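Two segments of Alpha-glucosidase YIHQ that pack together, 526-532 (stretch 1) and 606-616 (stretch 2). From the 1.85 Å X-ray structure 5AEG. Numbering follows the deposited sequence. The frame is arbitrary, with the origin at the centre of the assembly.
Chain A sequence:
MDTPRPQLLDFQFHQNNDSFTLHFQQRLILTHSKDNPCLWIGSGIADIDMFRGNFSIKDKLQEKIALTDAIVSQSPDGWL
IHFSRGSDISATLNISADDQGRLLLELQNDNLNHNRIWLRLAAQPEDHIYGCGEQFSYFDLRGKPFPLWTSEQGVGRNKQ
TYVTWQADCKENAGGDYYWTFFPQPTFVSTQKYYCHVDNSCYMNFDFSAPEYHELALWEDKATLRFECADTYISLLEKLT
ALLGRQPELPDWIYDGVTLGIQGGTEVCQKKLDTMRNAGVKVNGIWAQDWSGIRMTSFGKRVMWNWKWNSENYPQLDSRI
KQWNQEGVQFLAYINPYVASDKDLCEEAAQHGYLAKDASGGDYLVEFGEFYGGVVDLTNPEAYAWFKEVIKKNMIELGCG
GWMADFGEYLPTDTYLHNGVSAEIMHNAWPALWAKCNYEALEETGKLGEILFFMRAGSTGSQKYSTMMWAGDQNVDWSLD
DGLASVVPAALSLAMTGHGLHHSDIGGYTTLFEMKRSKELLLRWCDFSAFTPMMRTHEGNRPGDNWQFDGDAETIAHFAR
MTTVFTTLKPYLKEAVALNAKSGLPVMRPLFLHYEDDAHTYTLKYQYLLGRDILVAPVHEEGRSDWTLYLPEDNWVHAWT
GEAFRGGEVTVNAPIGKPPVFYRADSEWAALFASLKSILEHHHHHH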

# COMPACT_ATOMS: atom_id res chain seq x y z
N ASP A 526 -2.28 3.33 -20.65
CA ASP A 526 -2.87 4.70 -20.63
C ASP A 526 -3.01 5.25 -19.19
O ASP A 526 -2.90 6.46 -18.95
N PHE A 527 -3.37 4.37 -18.26
CA PHE A 527 -3.53 4.73 -16.86
C PHE A 527 -2.18 5.08 -16.25
O PHE A 527 -1.97 6.18 -15.70
N SER A 528 -1.21 4.15 -16.37
CA SER A 528 0.07 4.32 -15.77
C SER A 528 0.90 5.53 -16.23
O SER A 528 1.70 6.08 -15.45
N ALA A 529 0.68 5.98 -17.44
CA ALA A 529 1.33 7.20 -17.94
C ALA A 529 0.88 8.45 -17.18
O ALA A 529 1.55 9.48 -17.28
N PHE A 530 -0.24 8.36 -16.44
CA PHE A 530 -0.72 9.39 -15.50
C PHE A 530 -0.56 9.08 -14.03
O PHE A 530 -1.46 9.31 -13.22
N THR A 531 0.59 8.46 -13.73
CA THR A 531 0.99 8.09 -12.37
C THR A 531 2.47 8.42 -12.27
O THR A 531 3.10 8.76 -13.28
N PRO A 532 3.07 8.35 -11.05
CA PRO A 532 4.46 8.72 -11.04
C PRO A 532 5.51 7.68 -11.52
O PRO A 532 6.75 7.98 -11.49
N GLN A 606 -11.55 7.88 -9.88
CA GLN A 606 -10.87 9.01 -10.44
C GLN A 606 -10.15 9.79 -9.40
O GLN A 606 -10.39 9.66 -8.20
N TYR A 607 -9.17 10.58 -9.90
CA TYR A 607 -8.21 11.22 -9.10
C TYR A 607 -7.67 12.43 -9.77
O TYR A 607 -7.86 12.62 -10.96
N LEU A 608 -7.01 13.26 -8.96
CA LEU A 608 -6.21 14.37 -9.48
C LEU A 608 -4.71 13.95 -9.46
O LEU A 608 -4.21 13.39 -8.47
N LEU A 609 -4.02 14.20 -10.54
CA LEU A 609 -2.56 14.04 -10.65
C LEU A 609 -1.99 15.41 -10.43
O LEU A 609 -2.10 16.26 -11.29
N GLY A 610 -1.31 15.58 -9.30
CA GLY A 610 -0.97 16.93 -8.80
C GLY A 610 -2.28 17.73 -8.65
O GLY A 610 -3.36 17.17 -8.49
N ARG A 611 -2.15 19.06 -8.69
CA ARG A 611 -3.30 19.95 -8.60
C ARG A 611 -4.18 20.08 -9.85
O ARG A 611 -5.41 20.26 -9.73
N ASP A 612 -3.59 19.96 -11.05
CA ASP A 612 -4.20 20.55 -12.26
C ASP A 612 -4.65 19.53 -13.30
O ASP A 612 -5.19 19.91 -14.34
N ILE A 613 -4.42 18.22 -13.07
CA ILE A 613 -4.89 17.22 -14.05
C ILE A 613 -5.89 16.32 -13.37
O ILE A 613 -5.64 15.84 -12.24
N LEU A 614 -7.01 16.04 -14.03
CA LEU A 614 -7.99 15.14 -13.53
C LEU A 614 -7.95 13.90 -14.42
O LEU A 614 -8.05 14.02 -15.67
N VAL A 615 -7.92 12.71 -13.79
CA VAL A 615 -7.81 11.42 -14.57
C VAL A 615 -8.93 10.48 -14.18
O VAL A 615 -9.16 10.23 -12.96
N ALA A 616 -9.61 9.91 -15.17
CA ALA A 616 -10.59 8.90 -14.86
C ALA A 616 -10.33 7.73 -15.78
O ALA A 616 -10.85 7.65 -16.88

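A beta hairpin offers one face to the type I turn from Ser 528 to Thr 531, and the contact is centred on Phe 530, which has the largest area covered by the other stretch, and on a single hydrogen bond. In stretch 2 the alternation of the strands sets the pattern: Tyr 607, Leu 609, Ile 613 and Val 615 point toward stretch 1, while Leu 608 and Leu 614 are out of its reach. Backbone pairing of Tyr 607 with Val 615, and of Leu 609 N with Ile 613 O at 2.9 Å, places the four inward side chains side by side, three aliphatic and one tyrosine whose hydroxyl is polar.

Phe 530 answers that patch. Its CB points toward the hairpin, and chi1 of -66° (m) with chi2 of -87° carries the ring past three aliphatic side chains. Leu 609, t at chi1 and p at chi2, brings CD2 to the ring edge, 4.0 Å from Phe 530 CD1, while its CD1 lies 3.4 Å from Phe 530 O. Val 615 (t) sets CG2 3.9 Å from Phe 530 CB, and Ile 613 (m, t) reaches the ring more loosely, CG2 to Phe 530 CD1 at 4.5 Å.

Tyr 607 supplies the polar contact. With chi1 at 62° (p) and chi2 at -80°, its ring extends across to the turn, where OH donates to Phe 530 O at 2.7 Å, satisfying a buried carbonyl. Phe 527 starts sideways, but its t rotamer brings the ring end nearer, with CE1 3.8 Å from Tyr 607 CE1 and the tyrosine hydroxyl at its edge.

The turn is braced from within. Thr 531 adopts p, and OG1 donates to Ser 528 O at 2.7 Å, reinforcing the type I turn; its CG2 meanwhile sits 3.9 Å from Tyr 607 OH. The rule is economical: aliphatic side chains line the hairpin side of one phenylalanine, and one hydroxyl serves its backbone.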

# COMPACT_ATOMS: atom_id res chain seq x y z
CB ASP A 526 -4.23 4.69 -21.28
CG ASP A 526 -4.21 4.60 -22.81
OD1 ASP A 526 -3.09 4.56 -23.40
OD2 ASP A 526 -5.39 4.50 -23.35
CB PHE A 527 -4.24 3.54 -16.16
CG PHE A 527 -4.27 3.59 -14.64
CD1 PHE A 527 -4.30 4.75 -13.90
CD2 PHE A 527 -4.30 2.37 -13.95
CE1 PHE A 527 -4.38 4.68 -12.51
CE2 PHE A 527 -4.50 2.32 -12.58
CZ PHE A 527 -4.51 3.46 -11.85
CB SER A 528 0.91 3.00 -15.83
OG SER A 528 0.27 1.98 -15.07
CB ALA A 529 0.98 7.38 -19.43
CB PHE A 530 -2.14 9.79 -15.92
CG PHE A 530 -2.14 10.48 -17.27
CD1 PHE A 530 -1.95 11.86 -17.35
CD2 PHE A 530 -2.27 9.77 -18.42
CE1 PHE A 530 -1.95 12.54 -18.55
CE2 PHE A 530 -2.23 10.43 -19.66
CZ PHE A 530 -2.12 11.83 -19.72
CB THR A 531 0.73 6.60 -12.01
OG1 THR A 531 1.65 5.79 -12.74
CG2 THR A 531 -0.64 6.20 -12.27
CB PRO A 532 4.74 9.11 -9.57
CG PRO A 532 3.73 8.43 -8.79
CD PRO A 532 2.47 8.37 -9.70
CB GLN A 606 -11.91 9.89 -11.20
CG GLN A 606 -13.01 10.41 -10.39
CD GLN A 606 -13.90 11.38 -11.19
OE1 GLN A 606 -14.85 10.96 -11.89
NE2 GLN A 606 -13.51 12.64 -11.22
CB TYR A 607 -7.03 10.31 -8.67
CG TYR A 607 -6.21 9.76 -9.80
CD1 TYR A 607 -6.66 8.62 -10.54
CD2 TYR A 607 -5.00 10.30 -10.14
CE1 TYR A 607 -5.89 8.09 -11.60
CE2 TYR A 607 -4.24 9.79 -11.21
CZ TYR A 607 -4.69 8.67 -11.92
OH TYR A 607 -3.87 8.19 -12.93
CB LEU A 608 -6.41 15.61 -8.64
CG LEU A 608 -7.79 16.22 -8.59
CD1 LEU A 608 -7.91 17.29 -7.47
CD2 LEU A 608 -8.26 16.73 -9.91
CB LEU A 609 -2.16 13.47 -12.01
CG LEU A 609 -0.70 13.10 -12.28
CD1 LEU A 609 -0.22 11.93 -11.38
CD2 LEU A 609 -0.49 12.74 -13.74
CB ARG A 611 -2.78 21.35 -8.21
CG ARG A 611 -3.81 22.46 -8.05
CD ARG A 611 -4.78 22.27 -6.94
NE ARG A 611 -5.91 23.28 -6.95
CZ ARG A 611 -7.08 23.10 -7.58
NH1 ARG A 611 -7.38 21.95 -8.32
NH2 ARG A 611 -7.99 24.06 -7.48
CB ASP A 612 -3.16 21.51 -12.88
CG ASP A 612 -2.92 22.78 -12.04
OD1 ASP A 612 -3.81 23.10 -11.30
OD2 ASP A 612 -1.83 23.37 -12.09
CB ILE A 613 -3.71 16.35 -14.56
CG1 ILE A 613 -2.75 17.23 -15.33
CG2 ILE A 613 -4.26 15.23 -15.45
CD1 ILE A 613 -1.46 16.56 -15.78
CB LEU A 614 -9.36 15.78 -13.52
CG LEU A 614 -10.57 14.97 -12.98
CD1 LEU A 614 -11.61 15.91 -12.39
CD2 LEU A 614 -11.22 14.05 -13.95
CB VAL A 615 -6.46 10.70 -14.36
CG1 VAL A 615 -6.27 9.46 -15.27
CG2 VAL A 615 -5.28 11.65 -14.47
CB ALA A 616 -11.99 9.42 -15.03